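Local coordinates for protein probable branched-chain-amino-acid aminotransferase (Thermotoga maritima MSB8, PDB 3CSW) that probably catalyses the pyridoxal phosphate-dependent transfer of amino groups between leucine, isoleucine or valine and 2-oxoglutarate, at residues I15-K20 with E108-F113; G124-I129 with V247-E252; D161-I166 with M235-T240. All coordinates share one frame; numbering follows the deposited sequence. Where two conformers were deposited one is given.

In the fold
The three contacts are spread over the two-domain fold of a class-IV aminotransferase. Interaction 1 comes first along the chain and pairs strands 14-17 and 109-115 in the antiparallel sheet of the N-terminal domain. Its centre lies about 36 Å from that of interaction 2 and about 29 Å from that of interaction 3, on the opposite side of the chain's centre. Interactions 2 and 3 touch, with centres about 8 Å apart. Strands 125-129 and 164-168 are neighbours in one sheet, and interaction 3 is nested inside the chain loop closed by interaction 2. Interaction 2 joins strands 125-129 and 249-250 within this sheet, and interaction 3 packs it on a second sheet, whose strand 234-239 leads to the cofactor phosphate.

Interaction 1. Residues I15-K20 with E108-F113; sequences IWWRGK and EVLFVF
Two backbone hydrogen bonds join Trp16 and Phe111 as a hydrogen-bonded pair of antiparallel strands. Trp16 N donates to Phe111 O at 3.0 Å, from above the carbonyl plane. Phe111 N returns to Trp16 O at 3.1 Å, in the carbonyl plane and almost straight (169°). This pairing places strand 14-17 beside strand 109-115 in the antiparallel sheet of the N-terminal domain. A type I' turn from Trp17 to Lys20 then sends the chain back as a beta hairpin, so that Ile15 is bonded to Arg22 on its other side. Beyond the strand ends, a water accepts from Arg18 NH1 and donates weakly to Glu108 OE2. These charged atoms do not touch, but their opposite charges would probably attract across the water.

Trp16 and Phe111 leave the sheet on the same face and lie side by side. Trp16 CE3 meets Phe111 CD1 at 3.7 Å, with the ring planes nearly perpendicular (89°). Helix 78-89 packs on both rings through Val84. The other face carries Ile15, Trp17, Leu110 and Val112. Ile15 CB lies 4.1 Å from Leu110 CD1, and Ile15 CG2 lies against Val112 CG1. Phe31 of the second subunit packs on Ile15 and Val112, and its Phe34 on Leu110, so this face takes part in the subunit interface.

Trp17 has CG anti to its backbone N (chi1 -180°), and its indole swings over the neighbouring strand, oblique to Leu110 and roughly square to Glu108. Its six-membered ring reaches from Leu110 to Glu108, where Trp17 CZ3 touches Glu108 CB. Arg18 CG lies on one face of the Trp17 indole, 3.5 Å above the plane but toward its rim. The ring edge also meets the backbone: Trp17 CE3 is 3.4 Å from Val109 O.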
# COMPACT_ATOMS: atom_id res chain seq x y z
N ILE A 15 25.53 -18.05 30.87
CA ILE A 15 25.70 -17.94 29.43
C ILE A 15 26.67 -19.00 28.92
O ILE A 15 27.55 -19.46 29.66
CB ILE A 15 26.15 -16.49 28.95
CG1 ILE A 15 27.60 -16.20 29.31
CG2 ILE A 15 25.23 -15.43 29.52
CD1 ILE A 15 28.14 -14.90 28.72
N TRP A 16 26.47 -19.42 27.68
CA TRP A 16 27.42 -20.26 26.98
C TRP A 16 27.94 -19.41 25.84
O TRP A 16 27.18 -18.91 25.01
CB TRP A 16 26.76 -21.53 26.47
CG TRP A 16 27.74 -22.53 25.96
CD1 TRP A 16 28.33 -23.56 26.66
CD2 TRP A 16 28.26 -22.61 24.64
NE1 TRP A 16 29.17 -24.27 25.84
CE2 TRP A 16 29.14 -23.71 24.59
CE3 TRP A 16 28.05 -21.86 23.47
CZ2 TRP A 16 29.82 -24.07 23.43
CZ3 TRP A 16 28.74 -22.22 22.31
CH2 TRP A 16 29.61 -23.32 22.31
N TRP A 17 29.25 -19.23 25.81
CA TRP A 17 29.89 -18.32 24.88
C TRP A 17 31.31 -18.82 24.61
O TRP A 17 32.05 -19.12 25.54
CB TRP A 17 29.89 -16.91 25.49
CG TRP A 17 30.51 -15.82 24.66
CD1 TRP A 17 31.50 -14.95 25.06
CD2 TRP A 17 30.19 -15.45 23.31
NE1 TRP A 17 31.80 -14.08 24.05
CE2 TRP A 17 31.01 -14.36 22.96
CE3 TRP A 17 29.28 -15.94 22.37
CZ2 TRP A 17 30.95 -13.75 21.71
CZ3 TRP A 17 29.22 -15.33 21.12
CH2 TRP A 17 30.05 -14.26 20.80
N ARG A 18 31.66 -18.94 23.33
CA ARG A 18 32.98 -19.38 22.91
C ARG A 18 33.44 -20.64 23.66
O ARG A 18 34.48 -20.66 24.31
CB ARG A 18 33.99 -18.23 23.07
CG ARG A 18 33.51 -16.90 22.44
CD ARG A 18 34.65 -15.93 22.05
NE ARG A 18 35.53 -15.55 23.16
CZ ARG A 18 36.27 -14.44 23.22
NH1 ARG A 18 36.26 -13.55 22.23
NH2 ARG A 18 37.03 -14.22 24.29
N GLY A 19 32.62 -21.68 23.58
CA GLY A 19 32.97 -23.00 24.09
C GLY A 19 32.89 -23.27 25.59
O GLY A 19 33.20 -24.38 26.01
N LYS A 20 32.48 -22.29 26.40
CA LYS A 20 32.47 -22.49 27.86
C LYS A 20 31.26 -21.83 28.50
O LYS A 20 30.79 -20.81 28.02
CB LYS A 20 33.76 -21.93 28.50
N GLU A 108 29.16 -17.18 15.23
CA GLU A 108 29.24 -17.36 16.69
C GLU A 108 27.86 -17.49 17.30
O GLU A 108 26.96 -16.74 16.93
CB GLU A 108 29.88 -16.11 17.31
CG GLU A 108 31.36 -15.86 16.98
CD GLU A 108 32.30 -16.25 18.11
OE1 GLU A 108 32.02 -17.25 18.81
OE2 GLU A 108 33.32 -15.55 18.30
N VAL A 109 27.70 -18.40 18.26
CA VAL A 109 26.41 -18.59 18.95
C VAL A 109 26.53 -18.23 20.44
O VAL A 109 27.54 -18.54 21.09
CB VAL A 109 25.89 -20.05 18.79
CG1 VAL A 109 24.54 -20.25 19.50
CG2 VAL A 109 25.75 -20.40 17.31
N LEU A 110 25.51 -17.55 20.97
CA LEU A 110 25.46 -17.20 22.39
C LEU A 110 24.15 -17.70 22.98
O LEU A 110 23.09 -17.38 22.45
CB LEU A 110 25.55 -15.69 22.59
CG LEU A 110 25.27 -15.09 23.98
CD1 LEU A 110 26.37 -15.45 24.94
CD2 LEU A 110 25.13 -13.57 23.86
N PHE A 111 24.24 -18.47 24.06
CA PHE A 111 23.05 -18.94 24.77
C PHE A 111 22.97 -18.17 26.08
O PHE A 111 24.00 -17.95 26.72
CB PHE A 111 23.14 -20.42 25.11
CG PHE A 111 23.23 -21.35 23.91
CD1 PHE A 111 24.41 -21.48 23.19
CD2 PHE A 111 22.15 -22.17 23.58
CE1 PHE A 111 24.51 -22.39 22.12
CE2 PHE A 111 22.25 -23.08 22.52
CZ PHE A 111 23.43 -23.18 21.79
N VAL A 112 21.77 -17.75 26.47
CA VAL A 112 21.56 -17.07 27.74
C VAL A 112 20.48 -17.85 28.49
O VAL A 112 19.38 -18.04 27.98
CB VAL A 112 21.12 -15.58 27.57
CG1 VAL A 112 21.09 -14.87 28.92
CG2 VAL A 112 22.04 -14.83 26.62
N PHE A 113 20.82 -18.34 29.69
CA PHE A 113 19.88 -19.10 30.52
C PHE A 113 19.50 -18.29 31.75
O PHE A 113 20.37 -17.80 32.44
CB PHE A 113 20.52 -20.40 30.99
CG PHE A 113 20.92 -21.34 29.88
CD1 PHE A 113 22.14 -21.20 29.25
CD2 PHE A 113 20.10 -22.41 29.53
CE1 PHE A 113 22.53 -22.09 28.27
CE2 PHE A 113 20.49 -23.30 28.53
CZ PHE A 113 21.70 -23.13 27.89
O HOH W 1 34.19 -12.66 19.95

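Interaction 2. Residues G124-I129 with V247-E252; sequences GVEVKI and VRRLNE
Backbone hydrogen bonds set strand 125-129 parallel to the short strand 249-250 in a mixed sheet, with a beta bulge at the start. Val125 O takes two donors there: Arg248 N at 2.9 Å and, weakly, Arg249 N. Beyond the bulge Val127 holds the pairing with both of its polar atoms. Its N donates to Arg249 O, nearly along the C=O axis, and its O accepts from Asn251 N at 2.9 Å. Gly124 fits the crowded start because a CB there would clash with Arg248 CB.

The apolar contacts lie on the face of Val125, Val127, Val247 and Leu250. Val127 CG2 is wedged between Val247 CG1 and Leu250 CD1, 3.7 Å from each. Ile129 CD1 reaches the same Leu250 methyl. Met235 and Leu237 of strand 234-239 pack onto Val127 from the second sheet.

The charged contacts lie on the opposite face. Glu126, described in one of its two conformers, bends at chi2 (79°) so that its carboxylate comes across Arg249. OE1 lies against the aliphatic chain of Arg249, 3.0 Å from CG, and forms a weak salt bridge with NH1 at 3.4 Å. OE2 is 2.8 Å from Asn251 O, a meeting of two acceptors that would probably destabilise the charged carboxylate in this conformer.

The last bond uses a side chain in place of the main chain. Asn251 OD1 accepts from Ile129 N on a lone pair, in the amide plane, at 2.9 Å.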
# COMPACT_ATOMS: atom_id res chain seq x y z
N GLY A 124 -6.54 -13.06 33.11
CA GLY A 124 -6.50 -12.36 31.82
C GLY A 124 -5.58 -11.15 31.79
O GLY A 124 -5.22 -10.60 32.84
N VAL A 125 -5.17 -10.74 30.60
CA VAL A 125 -4.29 -9.58 30.47
C VAL A 125 -4.97 -8.49 29.62
O VAL A 125 -6.01 -8.75 28.98
CB VAL A 125 -2.91 -9.97 29.84
CG1 VAL A 125 -2.21 -11.05 30.68
CG2 VAL A 125 -3.06 -10.42 28.36
N GLU A 126 -4.41 -7.29 29.70
CA GLU A 126 -4.77 -6.14 28.85
C GLU A 126 -3.81 -6.07 27.67
O GLU A 126 -2.60 -6.22 27.84
CB GLU A 126 -4.65 -4.82 29.63
CG GLU A 126 -4.68 -3.51 28.79
CD GLU A 126 -6.07 -3.08 28.34
OE1 GLU A 126 -7.04 -3.36 29.06
OE2 GLU A 126 -6.21 -2.42 27.29
N VAL A 127 -4.34 -5.83 26.47
CA VAL A 127 -3.53 -5.59 25.27
C VAL A 127 -4.08 -4.33 24.59
O VAL A 127 -5.25 -3.94 24.80
CB VAL A 127 -3.50 -6.79 24.27
CG1 VAL A 127 -2.99 -8.03 24.93
CG2 VAL A 127 -4.88 -7.06 23.69
N LYS A 128 -3.26 -3.69 23.77
CA LYS A 128 -3.69 -2.52 23.02
C LYS A 128 -3.22 -2.61 21.59
O LYS A 128 -2.18 -3.22 21.31
CB LYS A 128 -3.14 -1.25 23.67
CG LYS A 128 -3.74 -0.98 25.00
CD LYS A 128 -3.14 0.22 25.68
CE LYS A 128 -3.71 0.35 27.08
NZ LYS A 128 -3.39 1.68 27.63
N ILE A 129 -3.97 -2.00 20.67
CA ILE A 129 -3.53 -1.85 19.26
C ILE A 129 -2.25 -0.99 19.22
O ILE A 129 -2.21 0.10 19.79
CB ILE A 129 -4.65 -1.23 18.33
CG1 ILE A 129 -5.94 -2.06 18.35
CG2 ILE A 129 -4.19 -1.12 16.87
CD1 ILE A 129 -5.76 -3.54 17.98
N VAL A 247 -6.97 -12.91 27.07
CA VAL A 247 -7.06 -11.45 27.01
C VAL A 247 -8.40 -11.04 27.56
O VAL A 247 -9.45 -11.38 27.00
CB VAL A 247 -6.88 -10.89 25.56
CG1 VAL A 247 -7.17 -9.37 25.53
CG2 VAL A 247 -5.45 -11.21 24.98
N ARG A 248 -8.39 -10.31 28.67
CA ARG A 248 -9.66 -9.81 29.23
C ARG A 248 -10.13 -8.46 28.67
O ARG A 248 -11.33 -8.15 28.72
CB ARG A 248 -9.61 -9.78 30.75
CG ARG A 248 -8.86 -8.69 31.35
CD ARG A 248 -9.15 -8.61 32.88
NE ARG A 248 -7.99 -7.95 33.45
CZ ARG A 248 -7.73 -6.64 33.34
NH1 ARG A 248 -8.58 -5.81 32.73
NH2 ARG A 248 -6.60 -6.15 33.86
N ARG A 249 -9.19 -7.68 28.11
CA ARG A 249 -9.50 -6.35 27.58
C ARG A 249 -8.55 -5.95 26.41
O ARG A 249 -7.34 -6.12 26.51
CB ARG A 249 -9.37 -5.38 28.73
CG ARG A 249 -9.93 -4.01 28.53
CD ARG A 249 -10.05 -3.37 29.91
NE ARG A 249 -10.84 -2.14 29.91
CZ ARG A 249 -10.32 -0.91 29.90
NH1 ARG A 249 -9.00 -0.73 29.89
NH2 ARG A 249 -11.14 0.15 29.91
N LEU A 250 -9.13 -5.48 25.31
CA LEU A 250 -8.41 -4.91 24.18
C LEU A 250 -8.76 -3.43 24.14
O LEU A 250 -9.91 -3.07 23.99
CB LEU A 250 -8.83 -5.59 22.86
CG LEU A 250 -8.38 -4.99 21.53
CD1 LEU A 250 -6.85 -4.94 21.39
CD2 LEU A 250 -9.07 -5.73 20.34
N ASN A 251 -7.76 -2.57 24.26
CA ASN A 251 -7.99 -1.14 24.34
C ASN A 251 -9.00 -0.91 25.50
O ASN A 251 -8.69 -1.25 26.64
CB ASN A 251 -8.44 -0.55 22.98
CG ASN A 251 -7.30 -0.42 21.97
OD1 ASN A 251 -6.24 -1.01 22.11
ND2 ASN A 251 -7.52 0.38 20.94
N GLU A 252 -10.19 -0.37 25.22
CA GLU A 252 -11.20 -0.19 26.29
C GLU A 252 -12.31 -1.24 26.22
O GLU A 252 -13.31 -1.13 26.92
CB GLU A 252 -11.83 1.19 26.18
CG GLU A 252 -10.90 2.36 26.37
CD GLU A 252 -11.51 3.66 25.85
OE1 GLU A 252 -11.71 3.80 24.61
OE2 GLU A 252 -11.80 4.54 26.69
O HOH W 2 -4.48 1.62 20.60

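Interaction 3. Residues D161-I166 with M235-T240; sequences DCYDVI and MFLTHT. With PLP (pyridoxal-5'-phosphate), chain E.
Strands 164-166 and 235-239 belong to different sheets and cross at 112°, their axes 10.4 Å apart, so side chains alone join them. This is sheet-on-sheet packing in the cofactor-binding part of the class-IV aminotransferase fold.

Tyr163 and His239 reach toward each other tip to tip. Tyr163 has CG anti to its backbone N (chi1 -175°), and its OH lies 2.7 Å from His239 NE2 in a short hydrogen bond; either atom could be the donor. Each polar atom lies in the plane of the other residue's ring, at its edge, while the two planes are turned 49° apart. His239 ND1 is hydrogen-bonded to an unidentified molecule, probably from the crystallisation liquor, so in this crystal both imidazole nitrogens are engaged. An alanine in place of Tyr163 would remove the hydroxyl and the ring, and would probably leave the imidazole less firmly oriented and Leu237 less well packed.

Leu237 CD1 lies at the edge of the Tyr163 ring, 3.8 Å from Tyr163 CD2, and also touches Asp164 CB. The other methyl, Leu237 CD2, meets Ile166 CD1 at 4.1 Å. The selenomethionine Met235 is fully extended, which brings its CE to the tip of Ile166. Asp164 turns its carboxylate to other partners: OD1 accepts from Val165 N and bonds to Ser178 OG, while OD2 bonds to Phe179 N and Ser180 OG.

Past the end of the strand, Thr240 binds the cofactor. Its N and OG1 both donate to PLP O3P, at 3.1 and 2.8 Å. Strand 234-239 runs between strands 181-186 and 243-247 in its own sheet. Strand 164-168 lies between strands 125-129 and 174-177 in the other, and Val182 of strand 181-186 touches both Ile166 and Met235.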
# COMPACT_ATOMS: atom_id res chain seq x y z
N ASP A 161 1.18 0.24 29.92
CA ASP A 161 0.11 -0.28 30.79
C ASP A 161 -0.68 -1.37 30.09
O ASP A 161 -1.91 -1.35 30.04
CB ASP A 161 -0.78 0.81 31.40
CG ASP A 161 -1.35 1.76 30.39
OD1 ASP A 161 -0.98 1.67 29.18
OD2 ASP A 161 -2.16 2.61 30.85
N CYS A 162 0.05 -2.33 29.55
CA CYS A 162 -0.53 -3.51 28.95
C CYS A 162 0.50 -4.62 28.93
O CYS A 162 1.67 -4.43 29.29
CB CYS A 162 -1.10 -3.18 27.55
SG CYS A 162 0.10 -2.61 26.36
N TYR A 163 0.05 -5.80 28.56
CA TYR A 163 0.90 -6.97 28.49
C TYR A 163 1.67 -7.09 27.16
O TYR A 163 2.83 -7.44 27.13
CB TYR A 163 -0.01 -8.19 28.66
CG TYR A 163 0.70 -9.49 28.72
CD1 TYR A 163 1.25 -9.95 29.92
CD2 TYR A 163 0.77 -10.32 27.60
CE1 TYR A 163 1.87 -11.19 30.00
CE2 TYR A 163 1.41 -11.57 27.67
CZ TYR A 163 1.96 -11.99 28.86
OH TYR A 163 2.59 -13.23 28.93
N ASP A 164 0.97 -6.88 26.06
CA ASP A 164 1.57 -6.85 24.73
C ASP A 164 0.74 -5.88 23.89
O ASP A 164 -0.38 -5.54 24.26
CB ASP A 164 1.60 -8.26 24.11
CG ASP A 164 2.59 -8.40 22.94
OD1 ASP A 164 3.29 -7.41 22.62
OD2 ASP A 164 2.67 -9.49 22.33
N VAL A 165 1.31 -5.39 22.79
CA VAL A 165 0.61 -4.56 21.81
C VAL A 165 0.36 -5.40 20.53
O VAL A 165 1.15 -6.27 20.19
CB VAL A 165 1.37 -3.25 21.48
CG1 VAL A 165 1.39 -2.31 22.70
CG2 VAL A 165 2.80 -3.53 20.95
N ILE A 166 -0.77 -5.15 19.87
CA ILE A 166 -1.16 -5.86 18.65
C ILE A 166 -0.77 -5.05 17.39
O ILE A 166 -1.27 -3.94 17.17
CB ILE A 166 -2.69 -6.15 18.67
CG1 ILE A 166 -3.11 -6.80 20.01
CG2 ILE A 166 -3.10 -6.97 17.48
CD1 ILE A 166 -2.30 -8.01 20.49
N MSE A 235 -10.66 -13.73 23.17
CA MSE A 235 -9.37 -13.45 22.57
C MSE A 235 -8.26 -13.96 23.50
O MSE A 235 -8.41 -13.97 24.72
CB MSE A 235 -9.25 -11.95 22.31
CG MSE A 235 -7.91 -11.48 21.75
SE MSE A 235 -7.88 -9.57 21.43
CE MSE A 235 -6.17 -9.44 20.75
N PHE A 236 -7.16 -14.45 22.91
CA PHE A 236 -5.98 -14.87 23.67
C PHE A 236 -4.70 -14.78 22.84
O PHE A 236 -4.76 -14.66 21.60
CB PHE A 236 -6.16 -16.27 24.32
CG PHE A 236 -6.20 -17.45 23.34
CD1 PHE A 236 -5.02 -18.04 22.88
CD2 PHE A 236 -7.41 -18.01 22.94
CE1 PHE A 236 -5.05 -19.13 22.02
CE2 PHE A 236 -7.46 -19.11 22.09
CZ PHE A 236 -6.26 -19.67 21.62
N LEU A 237 -3.57 -14.80 23.54
CA LEU A 237 -2.25 -14.74 22.96
C LEU A 237 -1.52 -16.05 23.19
O LEU A 237 -1.81 -16.79 24.13
CB LEU A 237 -1.42 -13.62 23.59
CG LEU A 237 -2.03 -12.23 23.70
CD1 LEU A 237 -1.10 -11.30 24.50
CD2 LEU A 237 -2.37 -11.67 22.31
N THR A 238 -0.54 -16.34 22.33
CA THR A 238 0.31 -17.51 22.51
C THR A 238 1.79 -17.11 22.36
O THR A 238 2.15 -16.42 21.42
CB THR A 238 -0.04 -18.64 21.48
OG1 THR A 238 0.23 -18.20 20.14
CG2 THR A 238 -1.51 -19.05 21.58
N HIS A 239 2.63 -17.53 23.29
CA HIS A 239 4.08 -17.35 23.15
C HIS A 239 4.83 -18.38 24.01
O HIS A 239 4.27 -18.94 24.93
CB HIS A 239 4.52 -15.90 23.47
CG HIS A 239 4.22 -15.43 24.86
ND1 HIS A 239 5.19 -15.34 25.84
CD2 HIS A 239 3.07 -14.99 25.42
CE1 HIS A 239 4.65 -14.88 26.95
NE2 HIS A 239 3.37 -14.66 26.73
N THR A 240 6.09 -18.61 23.69
CA THR A 240 6.88 -19.66 24.31
C THR A 240 6.83 -19.72 25.85
O THR A 240 6.55 -20.78 26.43
CB THR A 240 8.38 -19.60 23.85
OG1 THR A 240 8.51 -20.07 22.50
CG2 THR A 240 9.25 -20.46 24.73
N1 PLP E . 5.35 -13.03 17.12
C2 PLP E . 6.56 -12.36 17.31
C2A PLP E . 6.74 -11.04 16.63
C3 PLP E . 7.56 -12.93 18.12
O3 PLP E . 8.73 -12.25 18.40
C4 PLP E . 7.33 -14.19 18.74
C4A PLP E . 8.36 -14.79 19.66
O4A PLP E . 8.41 -14.44 20.85
C5 PLP E . 6.10 -14.84 18.53
C6 PLP E . 5.13 -14.25 17.72
C5A PLP E . 5.71 -16.06 19.34
O4P PLP E . 6.28 -17.23 18.76
P PLP E . 6.58 -18.58 19.63
O1P PLP E . 7.46 -19.54 18.80
O2P PLP E . 5.29 -19.26 19.97
O3P PLP E . 7.30 -18.10 20.88